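Restriction endonuclease LpnPI (Legionella pneumophila subsp. pneumophila str. Philadelphia 1, PDB 4RZL) is a cytosine modification-dependent restriction endonuclease, of which this chain is the N-terminal, SRA-like DNA recognition domain. Local coordinates at residues 18-24 against 190-195; 24-30 against 145-151. All coordinates share one frame; numbering follows the deposited sequence.

Contact 1 of 2, residues 18-24 against 190-195; sequences ANADLII and IPMVSR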
ATOM      1  N   ALA A  18      -5.001  -3.688 -17.963  1.00 22.56           N
ATOM      2  CA  ALA A  18      -6.230  -2.917 -17.806  1.00 21.18           C
ATOM      3  C   ALA A  18      -7.438  -3.712 -17.306  1.00 22.32           C
ATOM      4  O   ALA A  18      -8.327  -3.138 -16.665  1.00 25.66           O
ATOM      5  CB  ALA A  18      -6.575  -2.222 -19.127  1.00 34.67           C
ATOM      6  N   ASN A  19      -7.492  -5.015 -17.574  1.00 17.93           N
ATOM      7  CA  ASN A  19      -8.615  -5.808 -17.065  1.00 21.29           C
ATOM      8  C   ASN A  19      -8.143  -6.926 -16.129  1.00 16.97           C
ATOM      9  O   ASN A  19      -8.882  -7.871 -15.857  1.00 22.44           O
ATOM     10  CB  ASN A  19      -9.464  -6.390 -18.202  1.00 20.06           C
ATOM     11  CG  ASN A  19      -8.736  -7.467 -18.973  1.00 22.22           C
ATOM     12  OD1 ASN A  19      -7.512  -7.450 -19.060  1.00 27.46           O
ATOM     13  ND2 ASN A  19      -9.482  -8.410 -19.533  1.00 15.98           N
ATOM     14  N   ALA A  20      -6.914  -6.818 -15.640  1.00 19.27           N
ATOM     15  CA  ALA A  20      -6.354  -7.835 -14.749  1.00 17.89           C
ATOM     16  C   ALA A  20      -7.021  -7.832 -13.364  1.00 15.20           C
ATOM     17  O   ALA A  20      -7.510  -6.809 -12.893  1.00 15.31           O
ATOM     18  CB  ALA A  20      -4.851  -7.618 -14.589  1.00 17.65           C
ATOM     19  N   ASP A  21      -7.028  -8.991 -12.721  1.00 15.96           N
ATOM     20  CA  ASP A  21      -7.302  -9.071 -11.297  1.00 21.09           C
ATOM     21  C   ASP A  21      -6.003  -8.781 -10.540  1.00 16.65           C
ATOM     22  O   ASP A  21      -4.907  -8.997 -11.071  1.00 15.42           O
ATOM     23  CB  ASP A  21      -7.827 -10.457 -10.909  1.00 17.93           C
ATOM     24  CG  ASP A  21      -9.035 -10.887 -11.738  1.00 23.19           C
ATOM     25  OD1 ASP A  21     -10.112 -10.279 -11.592  1.00 23.12           O
ATOM     26  OD2 ASP A  21      -8.904 -11.852 -12.525  1.00 30.39           O
ATOM     27  N   LEU A  22      -6.119  -8.315  -9.301  1.00 14.36           N
ATOM     28  CA  LEU A  22      -4.949  -8.193  -8.428  1.00 17.76           C
ATOM     29  C   LEU A  22      -4.778  -9.456  -7.572  1.00 17.08           C
ATOM     30  O   LEU A  22      -5.603  -9.764  -6.708  1.00 17.07           O
ATOM     31  CB  LEU A  22      -5.051  -6.948  -7.533  1.00 12.84           C
ATOM     32  CG  LEU A  22      -4.747  -5.627  -8.260  1.00 15.53           C
ATOM     33  CD1 LEU A  22      -5.081  -4.417  -7.372  1.00 11.51           C
ATOM     34  CD2 LEU A  22      -3.278  -5.610  -8.692  1.00 11.60           C
ATOM     35  N   ILE A  23      -3.694 -10.178  -7.823  1.00 11.73           N
ATOM     36  CA  ILE A  23      -3.433 -11.476  -7.202  1.00 14.94           C
ATOM     37  C   ILE A  23      -2.182 -11.430  -6.324  1.00 14.48           C
ATOM     38  O   ILE A  23      -1.154 -10.910  -6.748  1.00 16.79           O
ATOM     39  CB  ILE A  23      -3.263 -12.566  -8.279  1.00 16.08           C
ATOM     40  CG1 ILE A  23      -4.600 -12.787  -8.997  1.00 17.96           C
ATOM     41  CG2 ILE A  23      -2.766 -13.888  -7.662  1.00 14.43           C
ATOM     42  CD1 ILE A  23      -4.518 -13.739 -10.163  1.00 29.83           C
ATOM     43  N   ILE A  24      -2.285 -11.967  -5.109  1.00 14.05           N
ATOM     44  CA  ILE A  24      -1.174 -11.985  -4.159  1.00 13.49           C
ATOM     45  C   ILE A  24       0.117 -12.467  -4.814  1.00 17.80           C
ATOM     46  O   ILE A  24       0.173 -13.564  -5.379  1.00 13.37           O
ATOM     47  CB  ILE A  24      -1.481 -12.870  -2.934  1.00 13.42           C
ATOM     48  CG1 ILE A  24      -2.482 -12.172  -2.010  1.00 11.70           C
ATOM     49  CG2 ILE A  24      -0.189 -13.208  -2.176  1.00 11.10           C
ATOM     50  CD1 ILE A  24      -1.940 -10.899  -1.368  1.00 11.07           C
ATOM     51  N   ILE A 190      -6.763 -11.886   1.819  1.00 15.94           N
ATOM     52  CA  ILE A 190      -7.484 -11.679   0.572  1.00 12.68           C
ATOM     53  C   ILE A 190      -6.555 -12.116  -0.542  1.00 13.92           C
ATOM     54  O   ILE A 190      -5.591 -11.412  -0.851  1.00 16.74           O
ATOM     55  CB  ILE A 190      -7.876 -10.212   0.357  1.00 14.63           C
ATOM     56  CG1 ILE A 190      -8.847  -9.744   1.447  1.00 14.81           C
ATOM     57  CG2 ILE A 190      -8.436 -10.012  -1.054  1.00 12.16           C
ATOM     58  CD1 ILE A 190      -9.232  -8.279   1.342  1.00 12.19           C
ATOM     59  N   PRO A 191      -6.804 -13.301  -1.119  1.00 17.80           N
ATOM     60  CA  PRO A 191      -5.891 -13.796  -2.164  1.00 11.85           C
ATOM     61  C   PRO A 191      -6.017 -13.038  -3.486  1.00 14.16           C
ATOM     62  O   PRO A 191      -5.089 -13.072  -4.284  1.00 13.09           O
ATOM     63  CB  PRO A 191      -6.303 -15.265  -2.337  1.00 13.25           C
ATOM     64  CG  PRO A 191      -7.735 -15.338  -1.801  1.00 26.19           C
ATOM     65  CD  PRO A 191      -7.807 -14.306  -0.704  1.00 15.16           C
ATOM     66  N   MET A 192      -7.143 -12.369  -3.709  1.00 11.94           N
ATOM     67  CA  MET A 192      -7.403 -11.723  -4.990  1.00 15.57           C
ATOM     68  C   MET A 192      -8.376 -10.561  -4.884  1.00 18.87           C
ATOM     69  O   MET A 192      -9.425 -10.658  -4.230  1.00 16.71           O
ATOM     70  CB  MET A 192      -7.964 -12.744  -6.001  1.00 13.81           C
ATOM     71  CG  MET A 192      -8.286 -12.135  -7.352  1.00 24.74           C
ATOM     72  SD  MET A 192      -9.090 -13.279  -8.483  1.00 46.13           S
ATOM     73  CE  MET A 192     -10.789 -13.073  -7.972  1.00 38.14           C
ATOM     74  N   VAL A 193      -8.036  -9.457  -5.539  1.00 17.62           N
ATOM     75  CA  VAL A 193      -8.998  -8.384  -5.735  1.00 12.73           C
ATOM     76  C   VAL A 193      -9.469  -8.436  -7.185  1.00 19.85           C
ATOM     77  O   VAL A 193      -8.664  -8.286  -8.105  1.00 16.40           O
ATOM     78  CB  VAL A 193      -8.399  -7.018  -5.430  1.00 16.17           C
ATOM     79  CG1 VAL A 193      -9.477  -5.931  -5.571  1.00 17.63           C
ATOM     80  CG2 VAL A 193      -7.801  -7.027  -4.019  1.00 11.76           C
ATOM     81  N   SER A 194     -10.762  -8.671  -7.393  1.00 17.90           N
ATOM     82  CA  SER A 194     -11.267  -8.911  -8.752  1.00 24.94           C
ATOM     83  C   SER A 194     -11.307  -7.645  -9.615  1.00 19.77           C
ATOM     84  O   SER A 194     -11.455  -6.536  -9.096  1.00 17.60           O
ATOM     85  CB  SER A 194     -12.667  -9.513  -8.687  1.00 24.24           C
ATOM     86  OG  SER A 194     -13.588  -8.497  -8.365  1.00 22.46           O
ATOM     87  N   ARG A 195     -11.188  -7.813 -10.934  1.00 19.19           N
ATOM     88  CA  ARG A 195     -11.367  -6.699 -11.856  1.00 16.45           C
ATOM     89  C   ARG A 195     -12.719  -6.005 -11.668  1.00 23.68           C
ATOM     90  O   ARG A 195     -12.806  -4.775 -11.762  1.00 23.38           O
ATOM     91  CB  ARG A 195     -11.194  -7.173 -13.305  1.00 19.20           C
ATOM     92  CG  ARG A 195     -11.581  -6.129 -14.364  1.00 22.58           C
ATOM     93  CD  ARG A 195     -10.875  -4.786 -14.211  1.00 16.90           C
ATOM     94  NE  ARG A 195      -9.459  -4.891 -13.897  1.00 15.79           N
ATOM     95  CZ  ARG A 195      -8.680  -3.845 -13.633  1.00 17.79           C
ATOM     96  NH1 ARG A 195      -9.191  -2.621 -13.625  1.00 23.70           N
ATOM     97  NH2 ARG A 195      -7.392  -4.018 -13.376  1.00 14.24           N
TER
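R195 reaches across to A20 and closes one end of a short antiparallel pairing. Its NE and NH2 both donate to A20 O, at 2.9 and 2.8 Å, a side-on grip on one atom. The two bonds differ in kind: NH2 meets a lone pair in the carbonyl plane, whereas NE sits 36° above that plane. CG is anti to the backbone N (chi1 171°), and bends at chi2 and chi3 fold the chain back along N19 so that A18 O lies over the centre of one guanidinium face. NH1 and NH2 have further acceptors in N199 and I44 O, which should fix the rotation of the group.

Beyond this grip the ladder is regular: L22 N to V193 O is 2.8 Å, V193 N to L22 O 2.7 Å, and I24 N to P191 O closes the far end. L22 and V193 touch through CB on the buried face, packed against F133, F135, V152 and F149. The other face is looser: I23 is partly exposed, and exposed M192 bends at chi3 to lay SD 3.9 Å from D21 CB.

D21 OD1 takes R195 N at 2.8 Å on its anti side, just where S194 N-caps helix 195-199, its OG bonded to W197 N and D208 OD2. The whole is a two-stranded antiparallel ribbon running into an N-capped helix.

Contact 2 of 2, residues 24-30 against 145-151; sequences IDAVYEG and RSVQFKG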
ATOM      1  N   ILE A  24      -2.285 -11.967  -5.109  1.00 14.05           N
ATOM      2  CA  ILE A  24      -1.174 -11.985  -4.159  1.00 13.49           C
ATOM      3  C   ILE A  24       0.117 -12.467  -4.814  1.00 17.80           C
ATOM      4  O   ILE A  24       0.173 -13.564  -5.379  1.00 13.37           O
ATOM      5  CB  ILE A  24      -1.481 -12.870  -2.934  1.00 13.42           C
ATOM      6  CG1 ILE A  24      -2.482 -12.172  -2.010  1.00 11.70           C
ATOM      7  CG2 ILE A  24      -0.189 -13.208  -2.176  1.00 11.10           C
ATOM      8  CD1 ILE A  24      -1.940 -10.899  -1.368  1.00 11.07           C
ATOM      9  N   ASP A  25       1.117 -11.587  -4.778  1.00 11.78           N
ATOM     10  CA  ASP A  25       2.475 -11.815  -5.273  1.00 13.36           C
ATOM     11  C   ASP A  25       2.586 -12.057  -6.778  1.00 15.59           C
ATOM     12  O   ASP A  25       3.634 -12.470  -7.264  1.00 14.53           O
ATOM     13  CB  ASP A  25       3.131 -12.957  -4.501  1.00 16.13           C
ATOM     14  CG  ASP A  25       3.422 -12.576  -3.056  1.00 23.00           C
ATOM     15  OD1 ASP A  25       3.425 -11.356  -2.758  1.00 15.08           O
ATOM     16  OD2 ASP A  25       3.660 -13.479  -2.226  1.00 15.99           O
ATOM     17  N   ALA A  26       1.523 -11.769  -7.518  1.00 11.19           N
ATOM     18  CA  ALA A  26       1.609 -11.779  -8.973  1.00 14.61           C
ATOM     19  C   ALA A  26       2.414 -10.554  -9.415  1.00 17.36           C
ATOM     20  O   ALA A  26       2.444  -9.551  -8.708  1.00 12.00           O
ATOM     21  CB  ALA A  26       0.224 -11.779  -9.603  1.00 13.07           C
ATOM     22  N   VAL A  27       3.059 -10.642 -10.572  1.00 13.83           N
ATOM     23  CA  VAL A  27       3.897  -9.562 -11.092  1.00 15.51           C
ATOM     24  C   VAL A  27       3.205  -8.874 -12.262  1.00 19.67           C
ATOM     25  O   VAL A  27       2.598  -9.528 -13.116  1.00 16.43           O
ATOM     26  CB  VAL A  27       5.280 -10.101 -11.526  1.00 16.31           C
ATOM     27  CG1 VAL A  27       6.034  -9.094 -12.386  1.00 16.46           C
ATOM     28  CG2 VAL A  27       6.106 -10.512 -10.291  1.00 17.06           C
ATOM     29  N   TYR A  28       3.261  -7.549 -12.267  1.00 13.79           N
ATOM     30  CA  TYR A  28       2.583  -6.752 -13.278  1.00 16.90           C
ATOM     31  C   TYR A  28       3.613  -5.904 -14.009  1.00 18.53           C
ATOM     32  O   TYR A  28       4.209  -5.011 -13.436  1.00 17.57           O
ATOM     33  CB  TYR A  28       1.494  -5.889 -12.635  1.00 20.50           C
ATOM     34  CG  TYR A  28       0.454  -6.747 -11.949  1.00 17.99           C
ATOM     35  CD1 TYR A  28       0.655  -7.220 -10.659  1.00 10.64           C
ATOM     36  CD2 TYR A  28      -0.704  -7.136 -12.623  1.00 15.65           C
ATOM     37  CE1 TYR A  28      -0.291  -8.042 -10.037  1.00 15.42           C
ATOM     38  CE2 TYR A  28      -1.649  -7.947 -12.019  1.00 18.60           C
ATOM     39  CZ  TYR A  28      -1.442  -8.398 -10.725  1.00 18.07           C
ATOM     40  OH  TYR A  28      -2.391  -9.211 -10.136  1.00 18.01           O
ATOM     41  N   GLU A  29       3.827  -6.216 -15.279  1.00 18.50           N
ATOM     42  CA  GLU A  29       4.916  -5.619 -16.045  1.00 18.60           C
ATOM     43  C   GLU A  29       4.613  -4.198 -16.481  1.00 15.87           C
ATOM     44  O   GLU A  29       3.502  -3.887 -16.912  1.00 20.43           O
ATOM     45  CB  GLU A  29       5.230  -6.494 -17.251  1.00 19.03           C
ATOM     46  CG  GLU A  29       5.834  -7.824 -16.835  1.00 28.66           C
ATOM     47  CD  GLU A  29       6.487  -8.560 -17.979  1.00 38.42           C
ATOM     48  OE1 GLU A  29       5.767  -8.938 -18.929  1.00 43.44           O
ATOM     49  OE2 GLU A  29       7.722  -8.739 -17.931  1.00 37.08           O
ATOM     50  N   GLY A  30       5.615  -3.338 -16.358  1.00 21.26           N
ATOM     51  CA  GLY A  30       5.515  -1.961 -16.801  1.00 21.92           C
ATOM     52  C   GLY A  30       5.754  -1.788 -18.298  1.00 28.06           C
ATOM     53  O   GLY A  30       6.088  -2.743 -19.006  1.00 22.23           O
ATOM     54  N   ARG A 145      10.185  -1.105 -14.589  1.00 24.17           N
ATOM     55  CA  ARG A 145       9.081  -0.463 -13.880  1.00 26.22           C
ATOM     56  C   ARG A 145       8.038  -1.485 -13.429  1.00 27.58           C
ATOM     57  O   ARG A 145       6.995  -1.118 -12.896  1.00 25.44           O
ATOM     58  CB  ARG A 145       8.402   0.576 -14.777  1.00 29.07           C
ATOM     59  CG  ARG A 145       9.357   1.625 -15.335  1.00 47.61           C
ATOM     60  CD  ARG A 145       9.662   2.709 -14.328  1.00 48.30           C
ATOM     61  NE  ARG A 145       8.535   3.626 -14.173  1.00 63.71           N
ATOM     62  CZ  ARG A 145       8.283   4.654 -14.983  1.00 64.87           C
ATOM     63  NH1 ARG A 145       9.079   4.910 -16.021  1.00 48.40           N
ATOM     64  NH2 ARG A 145       7.230   5.432 -14.753  1.00 45.99           N
ATOM     65  N   SER A 146       8.321  -2.763 -13.635  1.00 21.58           N
ATOM     66  CA  SER A 146       7.383  -3.819 -13.232  1.00 26.66           C
ATOM     67  C   SER A 146       7.195  -3.859 -11.715  1.00 22.01           C
ATOM     68  O   SER A 146       8.129  -3.555 -10.962  1.00 22.36           O
ATOM     69  CB  SER A 146       7.870  -5.178 -13.741  1.00 22.41           C
ATOM     70  OG  SER A 146       8.027  -5.145 -15.146  1.00 23.80           O
ATOM     71  N   VAL A 147       5.993  -4.230 -11.271  1.00 21.68           N
ATOM     72  CA  VAL A 147       5.690  -4.291  -9.842  1.00 19.29           C
ATOM     73  C   VAL A 147       5.067  -5.629  -9.423  1.00 21.90           C
ATOM     74  O   VAL A 147       4.610  -6.414 -10.255  1.00 16.80           O
ATOM     75  CB  VAL A 147       4.719  -3.157  -9.404  1.00 21.92           C
ATOM     76  CG1 VAL A 147       5.304  -1.795  -9.741  1.00 24.47           C
ATOM     77  CG2 VAL A 147       3.320  -3.332 -10.033  1.00 11.37           C
ATOM     78  N   GLN A 148       5.067  -5.880  -8.119  1.00 18.34           N
ATOM     79  CA  GLN A 148       4.435  -7.057  -7.554  1.00 13.88           C
ATOM     80  C   GLN A 148       3.394  -6.611  -6.534  1.00 12.00           C
ATOM     81  O   GLN A 148       3.674  -5.747  -5.712  1.00 14.00           O
ATOM     82  CB  GLN A 148       5.480  -7.964  -6.915  1.00 12.28           C
ATOM     83  CG  GLN A 148       4.906  -9.212  -6.242  1.00 15.77           C
ATOM     84  CD  GLN A 148       5.971 -10.043  -5.544  1.00 19.19           C
ATOM     85  OE1 GLN A 148       6.770  -9.521  -4.767  1.00 15.49           O
ATOM     86  NE2 GLN A 148       6.009 -11.340  -5.851  1.00 15.54           N
ATOM     87  N   PHE A 149       2.191  -7.167  -6.620  1.00 10.38           N
ATOM     88  CA  PHE A 149       1.128  -6.902  -5.649  1.00 10.95           C
ATOM     89  C   PHE A 149       1.376  -7.711  -4.365  1.00 17.02           C
ATOM     90  O   PHE A 149       1.529  -8.934  -4.411  1.00 17.80           O
ATOM     91  CB  PHE A 149      -0.226  -7.244  -6.272  1.00 14.70           C
ATOM     92  CG  PHE A 149      -1.406  -7.054  -5.352  1.00 11.67           C
ATOM     93  CD1 PHE A 149      -1.735  -5.797  -4.863  1.00 12.98           C
ATOM     94  CD2 PHE A 149      -2.211  -8.140  -5.011  1.00 11.34           C
ATOM     95  CE1 PHE A 149      -2.838  -5.619  -4.012  1.00 12.47           C
ATOM     96  CE2 PHE A 149      -3.326  -7.972  -4.174  1.00 12.55           C
ATOM     97  CZ  PHE A 149      -3.635  -6.705  -3.674  1.00 13.82           C
ATOM     98  N   LYS A 150       1.433  -7.037  -3.221  1.00 15.60           N
ATOM     99  CA  LYS A 150       1.735  -7.726  -1.962  1.00 14.90           C
ATOM    100  C   LYS A 150       0.500  -7.914  -1.076  1.00 16.50           C
ATOM    101  O   LYS A 150       0.575  -8.591  -0.063  1.00 15.56           O
ATOM    102  CB  LYS A 150       2.801  -6.965  -1.176  1.00 10.20           C
ATOM    103  CG  LYS A 150       4.063  -6.634  -1.989  1.00 10.57           C
ATOM    104  CD  LYS A 150       4.667  -7.886  -2.594  1.00 13.80           C
ATOM    105  CE  LYS A 150       5.361  -8.753  -1.535  1.00 14.73           C
ATOM    106  NZ  LYS A 150       5.910 -10.035  -2.113  1.00 17.02           N
ATOM    107  N   GLY A 151      -0.618  -7.293  -1.445  1.00 11.22           N
ATOM    108  CA  GLY A 151      -1.877  -7.507  -0.740  1.00 17.60           C
ATOM    109  C   GLY A 151      -2.694  -6.275  -0.382  1.00 13.97           C
ATOM    110  O   GLY A 151      -2.258  -5.135  -0.590  1.00 14.89           O
TER
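Q148 and K150 close on D25 at the turn where residues 24-30 begin their antiparallel run along strand 147-155. Q148 can be followed outward. Its CB lies 3.9 Å from A26 O, and CG, anti to the backbone N (chi1 178°), lies 3.5 Å from A26 O and 3.6 Å from D25 O, both on one side of it. The extended chain then brings CD beside D25 O and CA, and at the tip NE2 donates to D25 O at 3.0 Å, with the oxygen near the amide plane but the nitrogen tilted 33° from the carbonyl plane. OE1, the other branch, accepts from K150 NZ. That ammonium also meets D25 OD1 at 2.9 Å, coming from above the carboxylate plane; bends at chi2 and chi3 bring it round to this salt bridge.

Backbone bonds supply the rest of the evidence for pairing. Two join Y28 and V147, with V27 and Q148 as the adjacent non-hydrogen-bonded pair. Then D25 N bonds F149 O and F149 N bonds A26 O: D25 and A26 together face F149, as in a G1 beta bulge, for which D25's left-handed backbone (phi 64°) is the expected conformation.

On the face carrying Y28 and V147 the contact is apolar. The Y28 and F149 side chains lie side by side, CE1 of Y28 3.8 Å from F149 CB, while F149 also meets F135 and L22. I24 CD1 presses on G151 CA at 3.5 Å, closer than usual for carbons. At the far end S146 OG accepts from G30 N at 3.2 Å and also bonds T140 OG1.

Lysine shared between a carboxylate and an amide oxygen, with that amide's nitrogen on D25's own carbonyl, makes a linked polar network that probably offsets D25's negative charge and holds the turn in one shape.

The two contacts share I24, strand 22-23 leading into strand 27-28, and contact 2 is nested within the loop that contact 1 closes, their centres about 11 Å apart. Contact 2 fastens its segment to the large mixed sheet through strand 147-155 and has no exposed residue; contact 1 pairs two short strands outside that sheet and has four. Both put apolar side chains on the inner side, where L22 meets F149. Their charges differ in use: an arginine on backbone carbonyls beside a helix start in 18-24/190-195, a lysine-aspartate bridge at a turn in 24-30/145-151. Y28 OH ties them, 2.7 Å from D21 O and 2.8 Å from I23 N, both probable hydrogen bonds.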